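Local coordinates for type II restriction enzyme MUNI (Mycoplasma, PDB 1D02), which recognises the double-stranded DNA sequence 5'-CAATTG-3' as a homodimer and cleaves each strand after the first C, at the interface of chains A and B. Residues are numbered along the deposited sequence; one frame, centred on the assembly and turned at random. Chains: chain A/B, Type II restriction enzyme MUNI.

The interface of chains A and B. Residues chain A 105-107, 158, 160, 164; chain B 58, 66-67, 69, 73, 78.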
# COMPACT_ATOMS: atom_id res chain seq x y z
N TRP A 105 -19.01 7.75 -3.83
CA TRP A 105 -19.80 8.70 -4.58
C TRP A 105 -20.71 7.87 -5.48
O TRP A 105 -20.24 7.18 -6.40
CB TRP A 105 -18.85 9.60 -5.37
CG TRP A 105 -19.44 10.48 -6.43
CD1 TRP A 105 -20.66 11.09 -6.42
CD2 TRP A 105 -18.77 10.90 -7.63
NE1 TRP A 105 -20.79 11.88 -7.56
CE2 TRP A 105 -19.65 11.78 -8.31
CE3 TRP A 105 -17.52 10.62 -8.19
CZ2 TRP A 105 -19.31 12.38 -9.53
CZ3 TRP A 105 -17.18 11.22 -9.40
CH2 TRP A 105 -18.07 12.08 -10.06
N VAL A 106 -22.00 7.90 -5.17
CA VAL A 106 -23.00 7.17 -5.94
C VAL A 106 -24.22 8.07 -6.20
O VAL A 106 -24.23 9.23 -5.80
CB VAL A 106 -23.44 5.87 -5.21
CG1 VAL A 106 -22.23 4.91 -5.07
CG2 VAL A 106 -24.04 6.20 -3.85
N GLU A 107 -25.25 7.54 -6.85
CA GLU A 107 -26.38 8.42 -7.15
C GLU A 107 -26.96 9.13 -5.93
O GLU A 107 -27.07 8.56 -4.84
CB GLU A 107 -27.48 7.71 -7.97
CG GLU A 107 -27.76 6.23 -7.80
CD GLU A 107 -26.63 5.32 -8.31
OE1 GLU A 107 -25.75 5.04 -7.50
OE2 GLU A 107 -26.62 4.89 -9.49
N ARG A 158 -19.31 1.02 -6.16
CA ARG A 158 -20.10 1.54 -7.29
C ARG A 158 -19.67 2.96 -7.64
O ARG A 158 -20.28 3.62 -8.47
CB ARG A 158 -21.60 1.52 -6.97
CG ARG A 158 -22.15 0.10 -6.77
CD ARG A 158 -23.70 0.10 -6.67
NE ARG A 158 -24.30 0.57 -7.90
CZ ARG A 158 -24.83 1.78 -8.07
NH1 ARG A 158 -24.86 2.65 -7.06
NH2 ARG A 158 -25.31 2.12 -9.26
N PRO A 160 -17.61 5.65 -9.43
CA PRO A 160 -16.91 5.69 -10.73
C PRO A 160 -15.43 5.99 -10.67
O PRO A 160 -14.65 5.55 -11.52
CB PRO A 160 -17.67 6.78 -11.50
CG PRO A 160 -18.13 7.71 -10.39
CD PRO A 160 -18.63 6.72 -9.36
N ARG A 164 -12.41 2.83 -10.87
CA ARG A 164 -11.36 2.97 -11.87
C ARG A 164 -9.98 3.07 -11.22
O ARG A 164 -9.01 2.54 -11.76
CB ARG A 164 -11.63 4.19 -12.75
CG ARG A 164 -12.80 3.94 -13.69
CD ARG A 164 -13.05 5.12 -14.61
NE ARG A 164 -14.10 4.82 -15.58
CZ ARG A 164 -15.40 4.95 -15.36
NH1 ARG A 164 -15.85 5.37 -14.18
NH2 ARG A 164 -16.26 4.62 -16.33
N LEU B 58 -13.57 0.07 -18.40
CA LEU B 58 -14.33 -0.88 -17.59
C LEU B 58 -15.23 -1.67 -18.54
O LEU B 58 -15.82 -1.10 -19.46
CB LEU B 58 -15.23 -0.14 -16.58
CG LEU B 58 -14.52 0.71 -15.52
CD1 LEU B 58 -15.59 1.32 -14.59
CD2 LEU B 58 -13.55 -0.15 -14.70
N ILE B 66 -22.34 0.03 -11.83
CA ILE B 66 -21.84 1.13 -11.03
C ILE B 66 -22.61 2.42 -11.29
O ILE B 66 -23.50 2.46 -12.14
CB ILE B 66 -20.34 1.43 -11.30
CG1 ILE B 66 -20.13 1.96 -12.72
CG2 ILE B 66 -19.52 0.17 -11.10
CD1 ILE B 66 -18.73 2.57 -12.94
N PHE B 67 -22.26 3.46 -10.55
CA PHE B 67 -22.88 4.77 -10.74
C PHE B 67 -22.08 5.44 -11.86
O PHE B 67 -20.85 5.53 -11.77
CB PHE B 67 -22.78 5.61 -9.47
CG PHE B 67 -23.06 7.07 -9.69
CD1 PHE B 67 -24.23 7.48 -10.33
CD2 PHE B 67 -22.17 8.05 -9.23
CE1 PHE B 67 -24.51 8.84 -10.50
CE2 PHE B 67 -22.44 9.41 -9.40
CZ PHE B 67 -23.62 9.81 -10.04
N PRO B 69 -21.81 8.93 -13.51
CA PRO B 69 -22.19 10.34 -13.56
C PRO B 69 -22.24 10.92 -14.96
O PRO B 69 -21.51 10.49 -15.87
CB PRO B 69 -21.15 11.01 -12.67
CG PRO B 69 -19.93 10.08 -12.81
CD PRO B 69 -20.58 8.73 -12.73
N LEU B 73 -15.95 11.88 -19.13
CA LEU B 73 -14.75 11.27 -18.57
C LEU B 73 -13.53 11.50 -19.45
O LEU B 73 -12.40 11.49 -18.96
CB LEU B 73 -14.96 9.76 -18.33
CG LEU B 73 -16.01 9.48 -17.24
CD1 LEU B 73 -16.22 7.97 -17.08
CD2 LEU B 73 -15.55 10.10 -15.91
N TRP B 78 -8.67 12.77 -12.87
CA TRP B 78 -8.66 12.14 -11.54
C TRP B 78 -7.29 11.48 -11.39
O TRP B 78 -6.87 10.66 -12.21
CB TRP B 78 -9.75 11.06 -11.40
CG TRP B 78 -11.15 11.58 -11.45
CD1 TRP B 78 -11.57 12.84 -11.11
CD2 TRP B 78 -12.31 10.85 -11.81
NE1 TRP B 78 -12.95 12.93 -11.23
CE2 TRP B 78 -13.42 11.71 -11.66
CE3 TRP B 78 -12.53 9.53 -12.24
CZ2 TRP B 78 -14.73 11.30 -11.92
CZ3 TRP B 78 -13.83 9.12 -12.50
CH2 TRP B 78 -14.92 10.01 -12.34
O HOH W 1 -25.96 0.49 -11.68
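The backbone N of B:Phe67 gives its hydrogen to the carbonyl O of A:Arg158 at 2.9 Å, in the carbonyl plane and on a lone pair, joining a loop of chain B to the end of the 3-10 helix 155-158. This patch and its symmetry twin form part of the homodimer interface. With CG anti to its own backbone N (chi1 165°), B:Phe67 turns its ring away from that bond and into chain A. One face lies against the main chain of A:Val106 and A:Glu107, the A:Val106 carbonyl carbon standing 3.8 Å from the ring centroid; the other face is backed by B:Pro69 N of its own chain. At the rim, CE2 of B:Phe67 points at a face of the A:Trp105 indole, an edge-to-face pair with planes 75° apart, and A:Pro160 CG covers the same indole face. Farther along this indole, B:Trp78 meets its edge in plane, CZ2 to A:Trp105 CZ3 at 3.5 Å. The A:Glu107 carboxylate passes alongside B:Phe67 and is held end-on by A:Arg158, NH1 to OE1 at 2.6 Å in a salt bridge and NH2 to OE2; A:Arg158 NH2 also reaches B:Ile66 O through a water. On helix 160-170, the extended A:Arg164 is clamped by leucines: B:Leu58 CD1 sits over the centre of one guanidinium face, and B:Leu73 CD1 lies on the opposite face, shifted toward NH2, while NH1 donates a hydrogen bond to A:Pro160 O at 2.9 Å, tilted 30° from the carbonyl plane.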